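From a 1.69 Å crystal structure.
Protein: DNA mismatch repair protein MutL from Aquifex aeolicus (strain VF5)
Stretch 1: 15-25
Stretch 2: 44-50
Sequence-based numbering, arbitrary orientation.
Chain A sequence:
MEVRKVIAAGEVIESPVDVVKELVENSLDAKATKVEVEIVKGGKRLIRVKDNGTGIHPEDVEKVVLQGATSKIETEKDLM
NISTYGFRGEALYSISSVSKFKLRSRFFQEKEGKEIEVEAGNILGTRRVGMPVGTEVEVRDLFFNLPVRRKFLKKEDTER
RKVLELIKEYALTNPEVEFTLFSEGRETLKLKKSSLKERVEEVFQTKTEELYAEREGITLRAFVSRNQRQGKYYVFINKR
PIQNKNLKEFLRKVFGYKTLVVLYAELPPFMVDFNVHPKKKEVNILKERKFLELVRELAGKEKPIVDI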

# COMPACT_ATOMS: atom_id res chain seq x y z
N SER A 15 -1.48 -14.46 -1.47
CA SER A 15 -0.05 -14.31 -1.26
C SER A 15 0.18 -13.17 -0.29
O SER A 15 -0.74 -12.40 0.02
N PRO A 16 1.39 -13.02 0.19
CA PRO A 16 1.68 -11.91 1.14
C PRO A 16 1.30 -10.53 0.64
O PRO A 16 0.83 -9.75 1.44
N VAL A 17 1.46 -10.20 -0.65
CA VAL A 17 1.11 -8.85 -1.08
C VAL A 17 -0.36 -8.57 -0.82
O VAL A 17 -0.75 -7.43 -0.51
N ASP A 18 -1.20 -9.59 -0.91
CA ASP A 18 -2.64 -9.35 -0.73
C ASP A 18 -2.93 -8.97 0.71
O ASP A 18 -3.85 -8.20 0.99
N VAL A 19 -2.21 -9.62 1.63
CA VAL A 19 -2.29 -9.27 3.03
C VAL A 19 -1.85 -7.82 3.26
O VAL A 19 -2.53 -7.06 3.98
N VAL A 20 -0.68 -7.44 2.74
CA VAL A 20 -0.18 -6.08 2.94
C VAL A 20 -1.20 -5.09 2.42
O VAL A 20 -1.50 -4.10 3.06
N LYS A 21 -1.83 -5.44 1.30
CA LYS A 21 -2.77 -4.50 0.69
C LYS A 21 -3.92 -4.23 1.65
O LYS A 21 -4.32 -3.06 1.91
N GLU A 22 -4.51 -5.32 2.15
CA GLU A 22 -5.67 -5.18 3.03
C GLU A 22 -5.28 -4.47 4.27
O GLU A 22 -6.03 -3.60 4.72
N LEU A 23 -4.08 -4.77 4.82
CA LEU A 23 -3.75 -4.06 6.07
C LEU A 23 -3.50 -2.57 5.82
O LEU A 23 -3.97 -1.73 6.59
N VAL A 24 -2.75 -2.21 4.77
CA VAL A 24 -2.43 -0.80 4.58
C VAL A 24 -3.71 -0.06 4.21
O VAL A 24 -3.93 1.07 4.62
N GLU A 25 -4.59 -0.72 3.46
CA GLU A 25 -5.88 -0.08 3.19
C GLU A 25 -6.60 0.26 4.50
O GLU A 25 -7.14 1.37 4.62
N LYS A 44 4.46 -15.91 3.59
CA LYS A 44 5.84 -15.81 4.04
C LYS A 44 5.97 -16.16 5.49
O LYS A 44 5.26 -17.02 6.04
N ARG A 45 6.93 -15.48 6.13
CA ARG A 45 7.14 -15.73 7.54
C ARG A 45 6.50 -14.70 8.46
O ARG A 45 5.93 -15.08 9.49
N LEU A 46 6.61 -13.41 8.15
CA LEU A 46 5.93 -12.37 8.90
C LEU A 46 5.59 -11.23 7.97
O LEU A 46 6.44 -10.74 7.22
N ILE A 47 4.37 -10.75 8.13
CA ILE A 47 3.92 -9.47 7.64
C ILE A 47 3.43 -8.70 8.84
O ILE A 47 2.54 -9.19 9.57
N ARG A 48 3.98 -7.49 9.05
CA ARG A 48 3.60 -6.61 10.15
C ARG A 48 3.28 -5.23 9.57
O ARG A 48 4.04 -4.72 8.73
N VAL A 49 2.13 -4.67 9.97
CA VAL A 49 1.75 -3.32 9.56
C VAL A 49 1.34 -2.56 10.79
O VAL A 49 0.40 -2.95 11.49
N LYS A 50 1.99 -1.44 10.99
CA LYS A 50 1.84 -0.60 12.14
C LYS A 50 1.36 0.73 11.59
O LYS A 50 1.93 1.24 10.62

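The helix formed by residues 16-25 lies against the strand 46-50 with their N-to-C directions nearly parallel, 13° apart, and their axes approach to 8.8 Å. At the centre of the contact is Ile 47, whose CA-to-CB bond points toward the helix and which loses more area to the other stretch than any other residue here. Its chi1 is m, while chi2, at 148°, falls between wells. In this conformation CD1 of Ile 47 lies 3.7 Å from CB of Pro 16 and 3.8 Å from CB of Val 19. CG2 of Ile 47 lies 3.7 Å from CG2 of Val 20 and, more loosely, 4.4 Å from CD1 of Leu 23. One isoleucine thus spans four helical residues spaced over about two turns.

Two residues further along the strand, Val 49 repeats the inward direction. Its t rotamer places CG2 of Val 49 3.7 Å from CB of Leu 23, whose own CA-to-CB bond points toward the strand and whose side chain is in the mt conformation. CG1 of Val 49 meets CG2 of Val 24 at 4.1 Å. Val 19, Val 20 and Val 24 all adopt t; the bond of Val 19 points toward the strand, whereas those of Val 20 and Val 24 point sideways and make contact through a methyl group. Between the two inward strand residues, Arg 48 points away, and its guanidinium group is hydrogen-bonded elsewhere in the structure.

At the N-terminal end of the helix the packing becomes more polar. Pro 16, with a C-gamma exo ring, points toward the second stretch and brings its CG to 3.5 Å from the backbone N of Lys 44. The Lys 44 side chain folds back beside the proline, with chi3 near 3°, so that its NZ lies 3.7 Å from CB of Pro 16. This amine is buried by the contact and has no polar partner in the model. No hydrogen bond joins the two stretches, which are held together here by apolar packing.

Other polar contacts lie within the first stretch. Ser 15 occupies the N-cap position, and its backbone N makes a weak hydrogen bond to OD2 of Asp 18 at 3.1 Å. Beyond the reach of the strand, NZ of Lys 21 forms salt bridges with OE1 of Glu 22 at 2.9 Å and OE2 of Glu 25 at 3.3 Å, the latter weak as a hydrogen bond.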

# COMPACT_ATOMS: atom_id res chain seq x y z
CB SER A 15 0.72 -14.08 -2.59
OG SER A 15 0.57 -12.80 -3.16
CB PRO A 16 3.20 -12.01 1.37
CG PRO A 16 3.44 -13.59 1.19
CD PRO A 16 2.52 -13.98 0.02
CB VAL A 17 1.51 -8.66 -2.56
CG1 VAL A 17 0.56 -9.35 -3.47
CG2 VAL A 17 1.62 -7.12 -2.90
CB ASP A 18 -3.46 -10.58 -1.09
CG ASP A 18 -3.32 -10.97 -2.53
OD1 ASP A 18 -3.28 -10.07 -3.41
OD2 ASP A 18 -3.22 -12.20 -2.80
CB VAL A 19 -1.45 -10.22 3.86
CG1 VAL A 19 -1.53 -9.74 5.34
CG2 VAL A 19 -1.95 -11.63 3.71
CB VAL A 20 1.13 -5.91 2.19
CG1 VAL A 20 1.68 -4.48 2.30
CG2 VAL A 20 2.16 -6.87 2.76
CB LYS A 21 -3.30 -5.10 -0.62
CG LYS A 21 -4.34 -4.22 -1.31
CD LYS A 21 -5.75 -4.65 -0.92
CE LYS A 21 -6.77 -4.07 -1.85
NZ LYS A 21 -8.11 -4.38 -1.30
CB GLU A 22 -6.30 -6.51 3.38
CG GLU A 22 -6.75 -7.26 2.14
CD GLU A 22 -7.94 -6.59 1.45
OE1 GLU A 22 -8.17 -6.82 0.23
OE2 GLU A 22 -8.64 -5.80 2.09
CB LEU A 23 -2.53 -4.71 6.76
CG LEU A 23 -2.93 -6.15 7.12
CD1 LEU A 23 -1.62 -6.82 7.74
CD2 LEU A 23 -4.11 -6.38 8.00
CB VAL A 24 -1.36 -0.69 3.49
CG1 VAL A 24 -1.21 0.71 3.01
CG2 VAL A 24 0.03 -1.30 4.00
CB GLU A 25 -6.75 -0.97 2.28
CG GLU A 25 -8.17 -0.42 2.06
CD GLU A 25 -8.96 -1.26 1.06
OE1 GLU A 25 -10.06 -1.82 1.37
OE2 GLU A 25 -8.48 -1.32 -0.09
CB LYS A 44 6.36 -14.41 3.82
CG LYS A 44 5.38 -13.36 4.38
CD LYS A 44 5.97 -11.93 4.02
CE LYS A 44 7.29 -11.95 3.18
NZ LYS A 44 6.91 -12.05 1.63
CB ARG A 45 8.65 -15.89 7.82
CG ARG A 45 8.97 -16.00 9.25
CD ARG A 45 10.35 -16.56 9.49
NE ARG A 45 10.53 -16.79 10.92
CZ ARG A 45 10.02 -17.84 11.56
NH1 ARG A 45 9.32 -18.78 10.91
NH2 ARG A 45 10.20 -17.94 12.86
CB LEU A 46 6.83 -11.85 10.05
CG LEU A 46 6.22 -10.62 10.73
CD1 LEU A 46 5.05 -10.88 11.63
CD2 LEU A 46 7.43 -9.88 11.38
CB ILE A 47 2.73 -9.69 6.65
CG1 ILE A 47 3.20 -10.46 5.40
CG2 ILE A 47 2.15 -8.39 6.16
CD1 ILE A 47 2.10 -11.34 4.84
CB ARG A 48 4.73 -6.48 11.18
CG ARG A 48 4.28 -5.61 12.29
CD ARG A 48 5.30 -5.54 13.43
NE ARG A 48 6.58 -5.05 12.93
CZ ARG A 48 6.90 -3.78 12.81
NH1 ARG A 48 6.02 -2.81 13.16
NH2 ARG A 48 8.09 -3.46 12.34
CB VAL A 49 0.61 -3.35 8.51
CG1 VAL A 49 0.16 -1.92 8.08
CG2 VAL A 49 1.05 -4.08 7.28
CB LYS A 50 3.14 -0.41 12.83
CG LYS A 50 3.00 0.43 14.16
CD LYS A 50 4.43 0.48 14.67
CE LYS A 50 4.52 1.19 16.02
NZ LYS A 50 4.32 2.62 15.71